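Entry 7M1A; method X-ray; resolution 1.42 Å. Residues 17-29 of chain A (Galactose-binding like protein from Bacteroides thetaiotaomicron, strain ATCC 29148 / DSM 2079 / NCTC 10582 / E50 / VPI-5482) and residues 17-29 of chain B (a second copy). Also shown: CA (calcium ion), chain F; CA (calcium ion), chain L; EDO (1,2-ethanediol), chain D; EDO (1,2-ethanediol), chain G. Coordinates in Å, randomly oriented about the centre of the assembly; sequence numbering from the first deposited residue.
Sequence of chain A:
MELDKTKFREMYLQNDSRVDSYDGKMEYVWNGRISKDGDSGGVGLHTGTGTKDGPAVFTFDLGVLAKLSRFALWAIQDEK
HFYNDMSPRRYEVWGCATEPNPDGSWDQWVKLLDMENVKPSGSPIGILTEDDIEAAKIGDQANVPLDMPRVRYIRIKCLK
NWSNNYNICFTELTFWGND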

# COMPACT_ATOMS: atom_id res chain seq x y z
N SER A 17 6.98 8.12 4.55
CA SER A 17 8.15 7.32 4.21
C SER A 17 7.67 6.05 3.49
O SER A 17 6.72 5.40 3.91
CB SER A 17 8.86 6.91 5.48
OG SER A 17 9.43 8.07 6.10
N ARG A 18 8.41 5.66 2.44
CA ARG A 18 8.22 4.34 1.89
C ARG A 18 8.76 3.31 2.89
O ARG A 18 9.72 3.59 3.64
CB ARG A 18 8.95 4.19 0.56
CG ARG A 18 8.27 5.08 -0.47
CD ARG A 18 8.80 4.85 -1.85
NE ARG A 18 8.16 5.73 -2.82
CZ ARG A 18 7.28 5.40 -3.73
NH1 ARG A 18 6.68 4.21 -3.69
NH2 ARG A 18 6.93 6.31 -4.60
N VAL A 19 8.11 2.14 2.96
CA VAL A 19 8.48 1.17 4.01
C VAL A 19 8.85 -0.19 3.41
O VAL A 19 8.68 -1.25 4.05
CB VAL A 19 7.36 1.01 5.08
CG1 VAL A 19 7.06 2.36 5.80
CG2 VAL A 19 6.03 0.52 4.45
N ASP A 20 9.28 -0.18 2.13
CA ASP A 20 9.43 -1.41 1.35
C ASP A 20 10.89 -1.79 1.08
O ASP A 20 11.14 -2.58 0.18
CB ASP A 20 8.58 -1.34 0.07
CG ASP A 20 7.09 -1.16 0.38
OD1 ASP A 20 6.60 -1.31 1.50
OD2 ASP A 20 6.37 -0.89 -0.55
N SER A 21 11.81 -1.33 1.94
CA SER A 21 13.19 -1.76 1.80
C SER A 21 13.30 -3.23 2.27
O SER A 21 12.51 -3.72 3.07
CB SER A 21 14.12 -0.83 2.56
OG SER A 21 14.07 0.48 2.01
N TYR A 22 14.31 -3.94 1.76
CA TYR A 22 14.58 -5.32 2.21
C TYR A 22 13.39 -6.24 1.99
O TYR A 22 13.07 -7.09 2.84
CB TYR A 22 15.10 -5.39 3.64
CG TYR A 22 16.41 -4.69 3.74
CD1 TYR A 22 17.58 -5.35 3.41
CD2 TYR A 22 16.48 -3.39 4.20
CE1 TYR A 22 18.80 -4.71 3.51
CE2 TYR A 22 17.70 -2.75 4.33
CZ TYR A 22 18.87 -3.40 3.97
OH TYR A 22 20.08 -2.76 4.01
N ASP A 23 12.69 -5.98 0.86
CA ASP A 23 11.51 -6.82 0.55
C ASP A 23 10.42 -6.65 1.61
O ASP A 23 9.58 -7.53 1.78
CB ASP A 23 11.87 -8.33 0.44
CG ASP A 23 12.78 -8.62 -0.72
OD1 ASP A 23 12.63 -7.96 -1.76
OD2 ASP A 23 13.58 -9.57 -0.58
N GLY A 24 10.40 -5.49 2.26
CA GLY A 24 9.36 -5.21 3.24
C GLY A 24 8.06 -4.76 2.60
O GLY A 24 8.02 -4.46 1.41
N LYS A 25 7.01 -4.73 3.41
CA LYS A 25 5.70 -4.26 2.97
C LYS A 25 4.90 -3.97 4.23
O LYS A 25 5.00 -4.63 5.27
CB LYS A 25 4.92 -5.38 2.23
CG LYS A 25 3.83 -4.76 1.37
CD LYS A 25 4.31 -4.04 0.14
CE LYS A 25 3.10 -3.34 -0.54
NZ LYS A 25 2.30 -2.40 0.35
N MSE A 26 4.11 -2.89 4.18
CA MSE A 26 3.40 -2.46 5.36
C MSE A 26 2.50 -3.60 5.88
O MSE A 26 2.38 -3.79 7.09
CB MSE A 26 2.57 -1.17 5.15
CG MSE A 26 2.20 -0.60 6.58
SE MSE A 26 1.08 1.01 6.41
CE MSE A 26 2.36 2.17 5.44
N GLU A 27 1.82 -4.34 4.93
CA GLU A 27 0.86 -5.35 5.35
C GLU A 27 1.56 -6.44 6.17
O GLU A 27 0.89 -7.18 6.86
CB GLU A 27 0.26 -5.99 4.09
CG GLU A 27 -0.74 -5.10 3.31
CD GLU A 27 -0.17 -4.06 2.39
OE1 GLU A 27 1.08 -3.87 2.27
OE2 GLU A 27 -1.05 -3.45 1.67
N TYR A 28 2.90 -6.54 6.08
CA TYR A 28 3.56 -7.57 6.87
C TYR A 28 3.56 -7.29 8.37
O TYR A 28 3.90 -8.24 9.14
CB TYR A 28 5.00 -7.76 6.34
CG TYR A 28 5.13 -8.25 4.91
CD1 TYR A 28 4.08 -8.88 4.23
CD2 TYR A 28 6.31 -8.03 4.21
CE1 TYR A 28 4.25 -9.28 2.92
CE2 TYR A 28 6.52 -8.48 2.90
CZ TYR A 28 5.49 -9.16 2.30
OH TYR A 28 5.64 -9.50 0.98
N VAL A 29 3.24 -6.04 8.79
CA VAL A 29 3.22 -5.76 10.23
C VAL A 29 1.82 -5.96 10.80
O VAL A 29 1.63 -5.74 11.97
CB VAL A 29 3.82 -4.41 10.61
CG1 VAL A 29 5.25 -4.29 10.09
CG2 VAL A 29 2.95 -3.20 10.24
N SER B 17 2.21 -8.26 -7.89
CA SER B 17 3.34 -7.48 -8.39
C SER B 17 3.48 -6.23 -7.51
O SER B 17 2.49 -5.56 -7.22
CB SER B 17 3.06 -6.99 -9.79
OG SER B 17 2.91 -8.13 -10.62
N ARG B 18 4.73 -5.83 -7.23
CA ARG B 18 4.97 -4.47 -6.73
C ARG B 18 4.77 -3.48 -7.86
O ARG B 18 5.05 -3.76 -9.00
CB ARG B 18 6.39 -4.40 -6.15
CG ARG B 18 6.44 -5.20 -4.84
CD ARG B 18 7.80 -5.10 -4.16
NE ARG B 18 7.97 -6.00 -3.01
CZ ARG B 18 7.75 -5.68 -1.73
NH1 ARG B 18 7.29 -4.47 -1.42
NH2 ARG B 18 8.00 -6.54 -0.77
N VAL B 19 4.26 -2.31 -7.47
CA VAL B 19 3.82 -1.31 -8.46
C VAL B 19 4.55 0.03 -8.25
O VAL B 19 4.05 1.09 -8.69
CB VAL B 19 2.28 -1.13 -8.58
CG1 VAL B 19 1.61 -2.49 -8.98
CG2 VAL B 19 1.69 -0.64 -7.26
N ASP B 20 5.72 -0.00 -7.60
CA ASP B 20 6.33 1.23 -7.07
C ASP B 20 7.64 1.54 -7.81
O ASP B 20 8.46 2.27 -7.33
CB ASP B 20 6.57 1.09 -5.55
CG ASP B 20 5.26 0.94 -4.79
OD1 ASP B 20 4.13 1.20 -5.33
OD2 ASP B 20 5.33 0.42 -3.69
N SER B 21 7.83 1.07 -9.03
CA SER B 21 9.00 1.40 -9.83
C SER B 21 8.88 2.83 -10.33
O SER B 21 7.77 3.34 -10.45
CB SER B 21 9.12 0.45 -11.00
OG SER B 21 9.41 -0.87 -10.57
N TYR B 22 10.02 3.49 -10.61
CA TYR B 22 10.01 4.84 -11.20
C TYR B 22 9.18 5.79 -10.34
O TYR B 22 8.46 6.67 -10.86
CB TYR B 22 9.54 4.82 -12.64
CG TYR B 22 10.39 4.02 -13.58
CD1 TYR B 22 11.54 4.59 -14.10
CD2 TYR B 22 10.12 2.70 -13.91
CE1 TYR B 22 12.39 3.86 -14.91
CE2 TYR B 22 10.98 1.93 -14.66
CZ TYR B 22 12.12 2.53 -15.18
OH TYR B 22 12.93 1.81 -16.00
N ASP B 23 9.30 5.65 -9.01
CA ASP B 23 8.62 6.50 -8.04
C ASP B 23 7.11 6.35 -8.11
O ASP B 23 6.39 7.23 -7.67
CB ASP B 23 9.01 7.99 -8.24
CG ASP B 23 10.44 8.30 -7.93
OD1 ASP B 23 11.03 7.70 -7.00
OD2 ASP B 23 11.00 9.13 -8.67
N GLY B 24 6.65 5.20 -8.63
CA GLY B 24 5.20 5.00 -8.69
C GLY B 24 4.65 4.60 -7.33
O GLY B 24 5.37 4.27 -6.37
N LYS B 25 3.32 4.58 -7.22
CA LYS B 25 2.58 4.18 -6.04
C LYS B 25 1.18 3.84 -6.48
O LYS B 25 0.59 4.55 -7.30
CB LYS B 25 2.58 5.27 -4.95
CG LYS B 25 2.21 4.69 -3.60
CD LYS B 25 3.32 3.82 -2.95
CE LYS B 25 2.82 3.27 -1.60
NZ LYS B 25 1.63 2.35 -1.74
N MSE B 26 0.56 2.79 -5.90
CA MSE B 26 -0.79 2.46 -6.37
C MSE B 26 -1.78 3.60 -6.12
O MSE B 26 -2.63 3.82 -6.98
CB MSE B 26 -1.31 1.20 -5.64
CG MSE B 26 -2.48 0.68 -6.46
SE MSE B 26 -3.31 -0.94 -5.55
CE MSE B 26 -1.75 -2.14 -5.62
N GLU B 27 -1.65 4.36 -4.99
CA GLU B 27 -2.61 5.41 -4.70
C GLU B 27 -2.57 6.48 -5.79
O GLU B 27 -3.54 7.20 -5.93
CB GLU B 27 -2.29 6.04 -3.34
CG GLU B 27 -2.56 5.11 -2.16
CD GLU B 27 -1.56 4.06 -1.74
OE1 GLU B 27 -0.56 3.86 -2.44
OE2 GLU B 27 -1.80 3.51 -0.63
N TYR B 28 -1.49 6.55 -6.60
CA TYR B 28 -1.49 7.57 -7.63
C TYR B 28 -2.47 7.30 -8.77
O TYR B 28 -2.73 8.25 -9.55
CB TYR B 28 -0.04 7.71 -8.18
CG TYR B 28 1.00 8.16 -7.17
CD1 TYR B 28 0.68 8.79 -5.95
CD2 TYR B 28 2.34 7.91 -7.44
CE1 TYR B 28 1.68 9.22 -5.06
CE2 TYR B 28 3.35 8.34 -6.57
CZ TYR B 28 3.02 9.06 -5.43
OH TYR B 28 3.97 9.40 -4.49
N VAL B 29 -3.05 6.08 -8.86
CA VAL B 29 -4.01 5.82 -9.93
C VAL B 29 -5.44 6.03 -9.46
O VAL B 29 -6.32 5.82 -10.27
CB VAL B 29 -3.82 4.43 -10.59
CG1 VAL B 29 -2.45 4.27 -11.11
CG2 VAL B 29 -4.33 3.23 -9.73
CA CA F . 4.30 -9.57 10.93
CA CA L . -3.54 9.58 -11.21
C1 EDO D . 11.56 -6.02 5.86
O1 EDO D . 11.62 -7.27 5.21
C2 EDO D . 12.10 -6.28 7.18
O2 EDO D . 13.51 -6.32 7.05
C1 EDO G . 5.36 5.87 -12.06
O1 EDO G . 5.84 7.08 -11.53
C2 EDO G . 4.85 6.12 -13.35
O2 EDO G . 6.01 6.18 -14.13
O HOH W 1 6.90 1.93 -2.02
O HOH W 2 3.80 -0.07 -1.39
O HOH W 3 6.54 -2.12 -2.91
O HOH W 4 7.92 -9.39 -0.12
O HOH W 5 5.88 -10.93 9.86
O HOH W 6 -1.59 10.92 -11.38

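The same loop from two copies of the protein meets itself here, closest in backbone register at Asp A20 and Asp B20, whose CA atoms lie 9.4 Å apart. At that distance the main chains do not touch each other, and side chains must bridge the gap.

Arg A18 and Arg B18 cover by far the most surface. Each points toward the other copy with chi2 and chi3 both t, an extended shape that carries the guanidinium to the opposing turn. There Arg A18 NH1 and NH2 both donate to Gly B24 O, at 3.0 and 3.1 Å, and Arg B18 NH1 and NH2 reach Gly A24 O at 2.9 and 3.0 Å. The carbonyls lie near the guanidinium plane, where the N-H groups point. A weak bond from Arg A18 NH2 to Asp B23 O (3.3 Å) supplements these.

At the centre, Asp A20 OD2 and Asp B20 OD2 come within 3.6 Å, a repulsive pairing eased by water and nearby positive charge. Waters 2 and 3 each donate to both carboxylates, and a long salt bridge joins Asp A20 OD2 to Arg B18 NH1 (3.8 Å). Lys A25 and Lys B25 lend aliphatic length beside the arginines, Lys A25 CD lying 3.4 Å from Arg B18 NH1, while each ammonium is held by a salt bridge within its own chain, Lys A25 to Glu A27 and Lys B25 to Glu B27.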